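Local coordinates for putative fimbrium anchoring subunit Fim4B (Bacteroides ovatus, PDB 5CAG), which probably serves as the anchoring subunit of a fimbrium, a putative lipoprotein of the outer membrane in the FimB/Mfa2 family, at residues P114-L125 with D137-K145; V162-D171 with C182-V191. All coordinates share one frame; numbering follows the deposited sequence.

Overall arrangement
Contact 1 pairs strand 118-127 with strand 134-154, two arms of a beta hairpin. Contact 2 pairs strand 159-167 with strand 187-193 farther along the chain, after contact 1 has closed. Their centres lie about 23 Å apart and their nearest atoms about 5 Å apart, so the two do not touch. Strand 197-205 links them: it runs antiparallel to both strand 134-154 and strand 187-193, and its Phe-205 packs on Pro-114, Leu-117 and Val-144. The centre of contact 1 lies about 10 Å, and that of contact 2 about 13 Å, from the centre of the chain. The sulfate at contact 1 probably comes from the crystallisation liquor and lies beside the Tyr-118 hydroxyl.

Contact 1: residues P114-L125 with D137-K145; sequences PDSLYVLNIDEL and DWKLESVVK. With SO4 (sulfate ion), chain D.
Leu-120 lays its CD2 methyl over one face of the Trp-138 indole, 3.6 Å from the centroid of the five-membered ring and 20° off the ring normal, a CH-pi contact. With CG anti to the backbone N (chi1 168°), the Leu-120 chain meets the indole at about a right angle. Ile-122 CD1 comes within 3.8 Å of Trp-138 CZ2, and Leu-125 CD2 approaches the ring edge from beyond the corner at Asp-123. Farther along, Leu-140 CD2 rests 3.8 Å from Tyr-118 CB, and Leu-117 CD2 meets Val-143 CG2 at 3.7 Å. The two arms of an antiparallel beta hairpin pair briefly here: Val-119 N to Glu-141 O and Glu-141 N to Val-119 O both measure 2.8 Å, a hydrogen-bonded pair, and Val-143 N reaches Leu-117 O at 3.0 Å. Tyr-118 and Ser-142 form the adjoining non-hydrogen-bonded pair, and a weak hydrogen bond runs from Tyr-118 OH to sulfate O3 near the ring plane. Thr-30 and Lys-146 also bind this ion. In the outer shell, Val-71 and Val-73 of strand 67-75 and Ile-22 and Leu-24 of strand 20-25 pack on Trp-138, while Glu-210 N and Lys-206 hold the Glu-141 carboxylate.

Contact 2: residues V162-D171 with C182-V191; sequences VVGSIDGLSD and CSSQPIYFEV
Backbone hydrogen bonds join Gly-164 to Phe-189 and Ile-166 to Ile-187, each pair bonding in both directions. The straightest runs from Ile-187 N to Ile-166 O, 3.1 Å long with an N-H...O angle of 171°. Between these pairs, Ser-165 and Tyr-188 form a non-hydrogen-bonded pair. Among the aromatic contacts, Phe-189, its CG set between the backbone N and the carbonyl carbon (chi1 54°), folds its ring over the opposite strand, where Gly-164 CA lies 3.8 Å from the ring centroid over one face. Glycine's lack of a side chain lets the ring lie this close. Ile-166 CG2 touches Phe-189 CE2, and Phe-202 of strand 197-205 stacks with the ring. Tyr-188 instead meets Val-163 CG1 at its ring edge, in plane, 3.7 Å from CD1. Among apolar groups, the CB atoms of Val-162 and Val-191 approach to 3.8 Å. Side-chain polar bonds gather beyond the strands: Asp-171 OD1 accepts from Ser-183 OG at 2.7 Å and OD2 from Ser-183 N at 3.0 Å, both on the syn side but tilted out of the carboxylate plane. The same OG accepts from Gln-185 NE2 at 3.1 Å, and Gln-185 OE1 bonds to Asn-98 ND2. Strands 159-167 and 187-193 form an antiparallel pair within this fimbrillin-superfamily beta fold, closed at one end by the Asp-171 loop contact, with strand 232-239 beside the first and 197-205 beside the second.

Contact 1: residues P114-L125 with D137-K145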
loop_
_atom_site.group_PDB
_atom_site.type_symbol
_atom_site.label_atom_id
_atom_site.label_comp_id
_atom_site.label_asym_id
_atom_site.label_seq_id
_atom_site.Cartn_x
_atom_site.Cartn_y
_atom_site.Cartn_z
ATOM N N PRO A 114 -4.348 -2.439 -2.878
ATOM C CA PRO A 114 -4.202 -1.039 -2.485
ATOM C C PRO A 114 -4.001 -0.122 -3.672
ATOM O O PRO A 114 -3.257 -0.470 -4.578
ATOM C CB PRO A 114 -2.966 -1.069 -1.594
ATOM C CG PRO A 114 -2.183 -2.206 -2.070
ATOM C CD PRO A 114 -3.178 -3.232 -2.457
ATOM N N ASP A 115 -4.675 1.051 -3.676
ATOM C CA ASP A 115 -4.483 2.028 -4.749
ATOM C C ASP A 115 -3.212 2.850 -4.430
ATOM O O ASP A 115 -2.472 2.462 -3.521
ATOM C CB ASP A 115 -5.725 2.881 -5.034
ATOM C CG ASP A 115 -6.364 3.596 -3.879
ATOM O OD1 ASP A 115 -6.498 2.978 -2.797
ATOM O OD2 ASP A 115 -6.832 4.736 -4.086
ATOM N N SER A 116 -2.883 3.897 -5.210
ATOM C CA SER A 116 -1.599 4.561 -4.999
ATOM C C SER A 116 -1.506 5.342 -3.682
ATOM O O SER A 116 -2.388 6.127 -3.349
ATOM C CB SER A 116 -1.243 5.438 -6.185
ATOM O OG SER A 116 -1.128 4.595 -7.322
ATOM N N LEU A 117 -0.438 5.046 -2.909
ATOM C CA LEU A 117 -0.105 5.708 -1.639
ATOM C C LEU A 117 1.322 6.231 -1.720
ATOM O O LEU A 117 2.219 5.529 -2.225
ATOM C CB LEU A 117 -0.292 4.789 -0.422
ATOM C CG LEU A 117 -0.115 5.404 0.948
ATOM C CD1 LEU A 117 -1.271 6.347 1.329
ATOM C CD2 LEU A 117 0.016 4.344 1.945
ATOM N N TYR A 118 1.490 7.505 -1.303
ATOM C CA TYR A 118 2.757 8.222 -1.295
ATOM C C TYR A 118 3.065 8.600 0.125
ATOM O O TYR A 118 2.223 9.187 0.798
ATOM C CB TYR A 118 2.721 9.439 -2.217
ATOM C CG TYR A 118 2.249 9.098 -3.607
ATOM C CD1 TYR A 118 3.103 8.503 -4.532
ATOM C CD2 TYR A 118 0.934 9.337 -3.992
ATOM C CE1 TYR A 118 2.660 8.172 -5.814
ATOM C CE2 TYR A 118 0.475 8.988 -5.261
ATOM C CZ TYR A 118 1.337 8.410 -6.170
ATOM O OH TYR A 118 0.844 8.103 -7.419
ATOM N N VAL A 119 4.204 8.152 0.633
ATOM C CA VAL A 119 4.533 8.375 2.030
ATOM C C VAL A 119 5.920 8.983 2.181
ATOM O O VAL A 119 6.836 8.694 1.404
ATOM C CB VAL A 119 4.404 7.037 2.835
ATOM C CG1 VAL A 119 5.027 7.120 4.234
ATOM C CG2 VAL A 119 2.955 6.600 2.946
ATOM N N LEU A 120 6.041 9.827 3.214
ATOM C CA LEU A 120 7.265 10.362 3.775
ATOM C C LEU A 120 7.178 10.180 5.282
ATOM O O LEU A 120 6.174 10.583 5.887
ATOM C CB LEU A 120 7.550 11.820 3.407
ATOM C CG LEU A 120 8.678 12.460 4.231
ATOM C CD1 LEU A 120 10.025 11.881 3.868
ATOM C CD2 LEU A 120 8.679 13.940 4.102
ATOM N N ASN A 121 8.185 9.533 5.883
ATOM C CA ASN A 121 8.200 9.388 7.336
ATOM C C ASN A 121 9.612 9.643 7.857
ATOM O O ASN A 121 10.579 9.011 7.400
ATOM C CB ASN A 121 7.636 8.057 7.820
ATOM C CG ASN A 121 8.463 6.856 7.498
ATOM O OD1 ASN A 121 8.484 6.362 6.359
ATOM N ND2 ASN A 121 9.122 6.344 8.519
ATOM N N ILE A 122 9.726 10.661 8.739
ATOM C CA ILE A 122 10.974 11.089 9.375
ATOM C C ILE A 122 10.869 10.670 10.830
ATOM O O ILE A 122 9.903 11.074 11.488
ATOM C CB ILE A 122 11.185 12.617 9.214
ATOM C CG1 ILE A 122 11.160 13.046 7.742
ATOM C CG2 ILE A 122 12.464 13.063 9.905
ATOM C CD1 ILE A 122 10.750 14.489 7.514
ATOM N N ASP A 123 11.792 9.811 11.319
ATOM C CA ASP A 123 11.743 9.355 12.709
ATOM C C ASP A 123 12.031 10.511 13.670
ATOM O O ASP A 123 11.408 10.574 14.731
ATOM C CB ASP A 123 12.701 8.191 12.974
ATOM C CG ASP A 123 12.330 6.845 12.379
ATOM O OD1 ASP A 123 11.125 6.642 12.032
ATOM O OD2 ASP A 123 13.220 5.964 12.316
ATOM N N GLU A 124 12.958 11.428 13.309
ATOM C CA GLU A 124 13.256 12.582 14.160
ATOM C C GLU A 124 13.638 13.821 13.356
ATOM O O GLU A 124 14.602 13.786 12.577
ATOM C CB GLU A 124 14.337 12.294 15.211
ATOM C CG GLU A 124 14.237 13.293 16.350
ATOM C CD GLU A 124 15.346 13.272 17.375
ATOM O OE1 GLU A 124 15.487 12.254 18.092
ATOM O OE2 GLU A 124 16.029 14.312 17.511
ATOM N N LEU A 125 12.867 14.919 13.596
ATOM C CA LEU A 125 13.019 16.265 13.047
ATOM C C LEU A 125 12.943 17.263 14.197
ATOM O O LEU A 125 11.972 17.235 14.950
ATOM C CB LEU A 125 11.940 16.561 11.990
ATOM C CG LEU A 125 12.030 17.913 11.275
ATOM C CD1 LEU A 125 13.202 17.952 10.333
ATOM C CD2 LEU A 125 10.778 18.209 10.502
ATOM N N ASP A 137 11.960 20.949 2.099
ATOM C CA ASP A 137 11.754 20.581 0.702
ATOM C C ASP A 137 11.618 19.075 0.640
ATOM O O ASP A 137 12.599 18.359 0.783
ATOM C CB ASP A 137 12.868 21.115 -0.189
ATOM C CG ASP A 137 12.684 22.571 -0.524
ATOM O OD1 ASP A 137 12.950 23.418 0.354
ATOM O OD2 ASP A 137 12.274 22.866 -1.663
ATOM N N TRP A 138 10.384 18.600 0.542
ATOM C CA TRP A 138 10.088 17.182 0.591
ATOM C C TRP A 138 9.614 16.662 -0.733
ATOM O O TRP A 138 9.190 17.421 -1.593
ATOM C CB TRP A 138 9.026 16.903 1.677
ATOM C CG TRP A 138 9.462 17.187 3.091
ATOM C CD1 TRP A 138 10.741 17.219 3.562
ATOM C CD2 TRP A 138 8.615 17.341 4.236
ATOM N NE1 TRP A 138 10.742 17.426 4.917
ATOM C CE2 TRP A 138 9.451 17.495 5.362
ATOM C CE3 TRP A 138 7.223 17.368 4.425
ATOM C CZ2 TRP A 138 8.948 17.693 6.656
ATOM C CZ3 TRP A 138 6.724 17.597 5.707
ATOM C CH2 TRP A 138 7.583 17.736 6.806
ATOM N N LYS A 139 9.744 15.348 -0.891
ATOM C CA LYS A 139 9.351 14.501 -2.020
ATOM C C LYS A 139 8.729 13.273 -1.395
ATOM O O LYS A 139 9.206 12.835 -0.340
ATOM C CB LYS A 139 10.572 14.151 -2.882
ATOM C CG LYS A 139 10.237 13.352 -4.120
ATOM C CD LYS A 139 11.329 13.340 -5.177
ATOM C CE LYS A 139 11.124 14.362 -6.275
ATOM N NZ LYS A 139 12.298 14.418 -7.204
ATOM N N LEU A 140 7.631 12.760 -1.945
ATOM C CA LEU A 140 7.041 11.609 -1.281
ATOM C C LEU A 140 7.434 10.347 -1.994
ATOM O O LEU A 140 7.943 10.415 -3.112
ATOM C CB LEU A 140 5.539 11.778 -1.195
ATOM C CG LEU A 140 5.014 12.223 0.150
ATOM C CD1 LEU A 140 5.604 13.552 0.568
ATOM C CD2 LEU A 140 3.524 12.333 0.110
ATOM N N GLU A 141 7.273 9.199 -1.345
ATOM C CA GLU A 141 7.688 7.946 -1.967
ATOM C C GLU A 141 6.482 7.047 -2.281
ATOM O O GLU A 141 5.617 6.878 -1.422
ATOM C CB GLU A 141 8.697 7.222 -1.055
ATOM C CG GLU A 141 8.866 5.742 -1.340
ATOM C CD GLU A 141 9.720 4.965 -0.365
ATOM O OE1 GLU A 141 9.891 5.398 0.800
ATOM O OE2 GLU A 141 10.155 3.863 -0.761
ATOM N N SER A 142 6.442 6.444 -3.504
ATOM C CA SER A 142 5.366 5.524 -3.828
ATOM C C SER A 142 5.629 4.230 -3.102
ATOM O O SER A 142 6.625 3.572 -3.380
ATOM C CB SER A 142 5.222 5.308 -5.323
ATOM O OG SER A 142 4.035 4.549 -5.503
ATOM N N VAL A 143 4.786 3.905 -2.110
ATOM C CA VAL A 143 4.966 2.699 -1.299
ATOM C C VAL A 143 4.083 1.531 -1.786
ATOM O O VAL A 143 3.976 0.524 -1.101
ATOM C CB VAL A 143 4.722 3.011 0.182
ATOM C CG1 VAL A 143 5.790 3.955 0.711
ATOM C CG2 VAL A 143 3.333 3.594 0.396
ATOM N N VAL A 144 3.480 1.652 -2.975
ATOM C CA VAL A 144 2.660 0.584 -3.544
ATOM C C VAL A 144 3.322 0.070 -4.816
ATOM O O VAL A 144 3.508 0.849 -5.751
ATOM C CB VAL A 144 1.216 1.036 -3.826
ATOM C CG1 VAL A 144 0.440 -0.078 -4.513
ATOM C CG2 VAL A 144 0.513 1.486 -2.560
ATOM N N LYS A 145 3.678 -1.235 -4.843
ATOM C CA LYS A 145 4.292 -1.917 -5.996
ATOM C C LYS A 145 3.182 -2.498 -6.896
ATOM O O LYS A 145 2.232 -3.078 -6.374
ATOM C CB LYS A 145 5.270 -3.047 -5.546
ATOM C CG LYS A 145 6.627 -2.619 -4.923
ATOM C CD LYS A 145 7.689 -3.777 -4.902
ATOM C CE LYS A 145 9.138 -3.411 -4.497
ATOM N NZ LYS A 145 9.539 -3.814 -3.089
HETATM S S SO4 D . 1.537 6.513 -11.284
HETATM O O1 SO4 D . 0.086 6.297 -11.208
HETATM O O2 SO4 D . 1.824 7.768 -11.970
HETATM O O3 SO4 D . 2.096 6.544 -9.927
HETATM O O4 SO4 D . 2.157 5.431 -12.043
#

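Contact 2: residues V162-D171 with C182-V191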
loop_
_atom_site.group_PDB
_atom_site.type_symbol
_atom_site.label_atom_id
_atom_site.label_comp_id
_atom_site.label_asym_id
_atom_site.label_seq_id
_atom_site.Cartn_x
_atom_site.Cartn_y
_atom_site.Cartn_z
ATOM N N VAL A 162 -12.904 -16.242 -13.301
ATOM C CA VAL A 162 -11.694 -16.563 -12.520
ATOM C C VAL A 162 -11.440 -15.476 -11.469
ATOM O O VAL A 162 -11.471 -14.274 -11.800
ATOM C CB VAL A 162 -10.437 -16.762 -13.381
ATOM C CG1 VAL A 162 -9.368 -17.495 -12.599
ATOM C CG2 VAL A 162 -10.753 -17.508 -14.656
ATOM N N VAL A 163 -11.178 -15.901 -10.220
ATOM C CA VAL A 163 -10.908 -15.012 -9.100
ATOM C C VAL A 163 -9.487 -15.303 -8.594
ATOM O O VAL A 163 -9.193 -16.412 -8.115
ATOM C CB VAL A 163 -12.008 -15.113 -7.992
ATOM C CG1 VAL A 163 -11.542 -14.596 -6.626
ATOM C CG2 VAL A 163 -13.263 -14.369 -8.417
ATOM N N GLY A 164 -8.620 -14.303 -8.716
ATOM C CA GLY A 164 -7.251 -14.406 -8.234
ATOM C C GLY A 164 -7.062 -13.872 -6.828
ATOM O O GLY A 164 -7.759 -12.949 -6.394
ATOM N N SER A 165 -6.103 -14.444 -6.113
ATOM C CA SER A 165 -5.709 -14.036 -4.770
ATOM C C SER A 165 -4.224 -14.273 -4.626
ATOM O O SER A 165 -3.682 -15.198 -5.249
ATOM C CB SER A 165 -6.491 -14.773 -3.689
ATOM O OG SER A 165 -6.652 -16.166 -3.918
ATOM N N ILE A 166 -3.549 -13.410 -3.859
ATOM C CA ILE A 166 -2.118 -13.554 -3.636
ATOM C C ILE A 166 -1.843 -13.373 -2.138
ATOM O O ILE A 166 -2.192 -12.353 -1.520
ATOM C CB ILE A 166 -1.270 -12.647 -4.557
ATOM C CG1 ILE A 166 0.228 -12.886 -4.376
ATOM C CG2 ILE A 166 -1.632 -11.181 -4.419
ATOM C CD1 ILE A 166 0.940 -13.148 -5.601
ATOM N N ASP A 167 -1.280 -14.434 -1.564
ATOM C CA ASP A 167 -0.916 -14.531 -0.165
ATOM C C ASP A 167 0.550 -14.287 0.006
ATOM O O ASP A 167 1.328 -14.656 -0.871
ATOM C CB ASP A 167 -1.255 -15.925 0.351
ATOM C CG ASP A 167 -2.600 -16.013 1.015
ATOM O OD1 ASP A 167 -2.844 -15.230 1.972
ATOM O OD2 ASP A 167 -3.393 -16.904 0.626
ATOM N N GLY A 168 0.930 -13.708 1.141
ATOM C CA GLY A 168 2.334 -13.480 1.465
ATOM C C GLY A 168 2.888 -12.101 1.180
ATOM O O GLY A 168 4.043 -11.839 1.515
ATOM N N LEU A 169 2.106 -11.217 0.541
ATOM C CA LEU A 169 2.592 -9.868 0.249
ATOM C C LEU A 169 2.088 -8.905 1.311
ATOM O O LEU A 169 1.254 -9.283 2.121
ATOM C CB LEU A 169 2.206 -9.400 -1.161
ATOM C CG LEU A 169 2.772 -10.187 -2.337
ATOM C CD1 LEU A 169 2.277 -9.615 -3.636
ATOM C CD2 LEU A 169 4.231 -10.164 -2.353
ATOM N N SER A 170 2.629 -7.684 1.346
ATOM C CA SER A 170 2.245 -6.690 2.347
ATOM C C SER A 170 0.939 -6.015 1.909
ATOM O O SER A 170 0.898 -5.303 0.900
ATOM C CB SER A 170 3.372 -5.681 2.567
ATOM O OG SER A 170 4.634 -6.328 2.663
ATOM N N ASP A 171 -0.143 -6.307 2.640
ATOM C CA ASP A 171 -1.470 -5.768 2.345
ATOM C C ASP A 171 -1.760 -4.583 3.266
ATOM O O ASP A 171 -2.815 -3.948 3.159
ATOM C CB ASP A 171 -2.539 -6.876 2.470
ATOM C CG ASP A 171 -2.510 -7.619 3.785
ATOM O OD1 ASP A 171 -3.088 -7.103 4.762
ATOM O OD2 ASP A 171 -1.905 -8.727 3.833
ATOM N N CYS A 182 1.994 -8.159 6.471
ATOM C CA CYS A 182 1.082 -9.129 5.894
ATOM C C CYS A 182 0.109 -9.614 6.955
ATOM O O CYS A 182 0.517 -10.174 7.981
ATOM C CB CYS A 182 1.851 -10.281 5.265
ATOM S SG CYS A 182 0.794 -11.531 4.507
ATOM N N SER A 183 -1.184 -9.389 6.705
ATOM C CA SER A 183 -2.225 -9.743 7.648
ATOM C C SER A 183 -2.674 -11.183 7.502
ATOM O O SER A 183 -3.592 -11.600 8.205
ATOM C CB SER A 183 -3.418 -8.819 7.481
ATOM O OG SER A 183 -4.121 -9.094 6.284
ATOM N N SER A 184 -2.053 -11.938 6.580
ATOM C CA SER A 184 -2.386 -13.335 6.284
ATOM C C SER A 184 -3.793 -13.448 5.586
ATOM O O SER A 184 -4.299 -14.549 5.346
ATOM C CB SER A 184 -2.262 -14.200 7.534
ATOM O OG SER A 184 -1.021 -13.933 8.177
ATOM N N GLN A 185 -4.359 -12.295 5.193
ATOM C CA GLN A 185 -5.571 -12.145 4.402
ATOM C C GLN A 185 -5.162 -11.933 2.941
ATOM O O GLN A 185 -4.402 -11.001 2.658
ATOM C CB GLN A 185 -6.394 -10.957 4.886
ATOM C CG GLN A 185 -6.987 -11.097 6.262
ATOM C CD GLN A 185 -7.814 -9.888 6.559
ATOM O OE1 GLN A 185 -9.055 -9.939 6.556
ATOM N NE2 GLN A 185 -7.138 -8.756 6.756
ATOM N N PRO A 186 -5.618 -12.769 1.996
ATOM C CA PRO A 186 -5.167 -12.618 0.603
ATOM C C PRO A 186 -5.661 -11.362 -0.103
ATOM O O PRO A 186 -6.775 -10.889 0.150
ATOM C CB PRO A 186 -5.756 -13.847 -0.084
ATOM C CG PRO A 186 -6.049 -14.803 1.022
ATOM C CD PRO A 186 -6.486 -13.947 2.146
ATOM N N ILE A 187 -4.833 -10.833 -1.021
ATOM C CA ILE A 187 -5.239 -9.687 -1.826
ATOM C C ILE A 187 -5.995 -10.240 -3.017
ATOM O O ILE A 187 -5.480 -11.104 -3.717
ATOM C CB ILE A 187 -4.045 -8.808 -2.258
ATOM C CG1 ILE A 187 -3.343 -8.186 -1.042
ATOM C CG2 ILE A 187 -4.516 -7.722 -3.242
ATOM C CD1 ILE A 187 -2.008 -7.606 -1.358
ATOM N N TYR A 188 -7.211 -9.782 -3.229
ATOM C CA TYR A 188 -8.027 -10.216 -4.348
ATOM C C TYR A 188 -7.721 -9.412 -5.563
ATOM O O TYR A 188 -7.521 -8.199 -5.470
ATOM C CB TYR A 188 -9.518 -10.063 -4.000
ATOM C CG TYR A 188 -10.471 -9.897 -5.169
ATOM C CD1 TYR A 188 -11.010 -11.003 -5.819
ATOM C CD2 TYR A 188 -10.940 -8.646 -5.533
ATOM C CE1 TYR A 188 -11.956 -10.860 -6.833
ATOM C CE2 TYR A 188 -11.889 -8.493 -6.540
ATOM C CZ TYR A 188 -12.372 -9.598 -7.209
ATOM O OH TYR A 188 -13.300 -9.414 -8.209
ATOM N N PHE A 189 -7.812 -10.063 -6.720
ATOM C CA PHE A 189 -7.681 -9.397 -8.009
ATOM C C PHE A 189 -8.501 -10.144 -9.049
ATOM O O PHE A 189 -8.692 -11.353 -8.944
ATOM C CB PHE A 189 -6.214 -9.233 -8.439
ATOM C CG PHE A 189 -5.408 -10.500 -8.441
ATOM C CD1 PHE A 189 -5.346 -11.302 -9.573
ATOM C CD2 PHE A 189 -4.689 -10.887 -7.316
ATOM C CE1 PHE A 189 -4.580 -12.467 -9.578
ATOM C CE2 PHE A 189 -3.944 -12.065 -7.312
ATOM C CZ PHE A 189 -3.888 -12.842 -8.444
ATOM N N GLU A 190 -9.034 -9.414 -10.013
ATOM C CA GLU A 190 -9.770 -10.019 -11.116
ATOM C C GLU A 190 -8.773 -10.579 -12.099
ATOM O O GLU A 190 -7.637 -10.069 -12.200
ATOM C CB GLU A 190 -10.688 -9.013 -11.813
ATOM C CG GLU A 190 -11.558 -8.245 -10.860
ATOM C CD GLU A 190 -12.540 -7.282 -11.489
ATOM O OE1 GLU A 190 -12.482 -7.094 -12.730
ATOM O OE2 GLU A 190 -13.367 -6.720 -10.726
ATOM N N VAL A 191 -9.206 -11.623 -12.840
ATOM C CA VAL A 191 -8.389 -12.326 -13.844
ATOM C C VAL A 191 -9.134 -12.307 -15.177
ATOM O O VAL A 191 -10.308 -12.692 -15.230
ATOM C CB VAL A 191 -8.068 -13.771 -13.398
ATOM C CG1 VAL A 191 -7.207 -14.469 -14.427
ATOM C CG2 VAL A 191 -7.412 -13.810 -12.018
#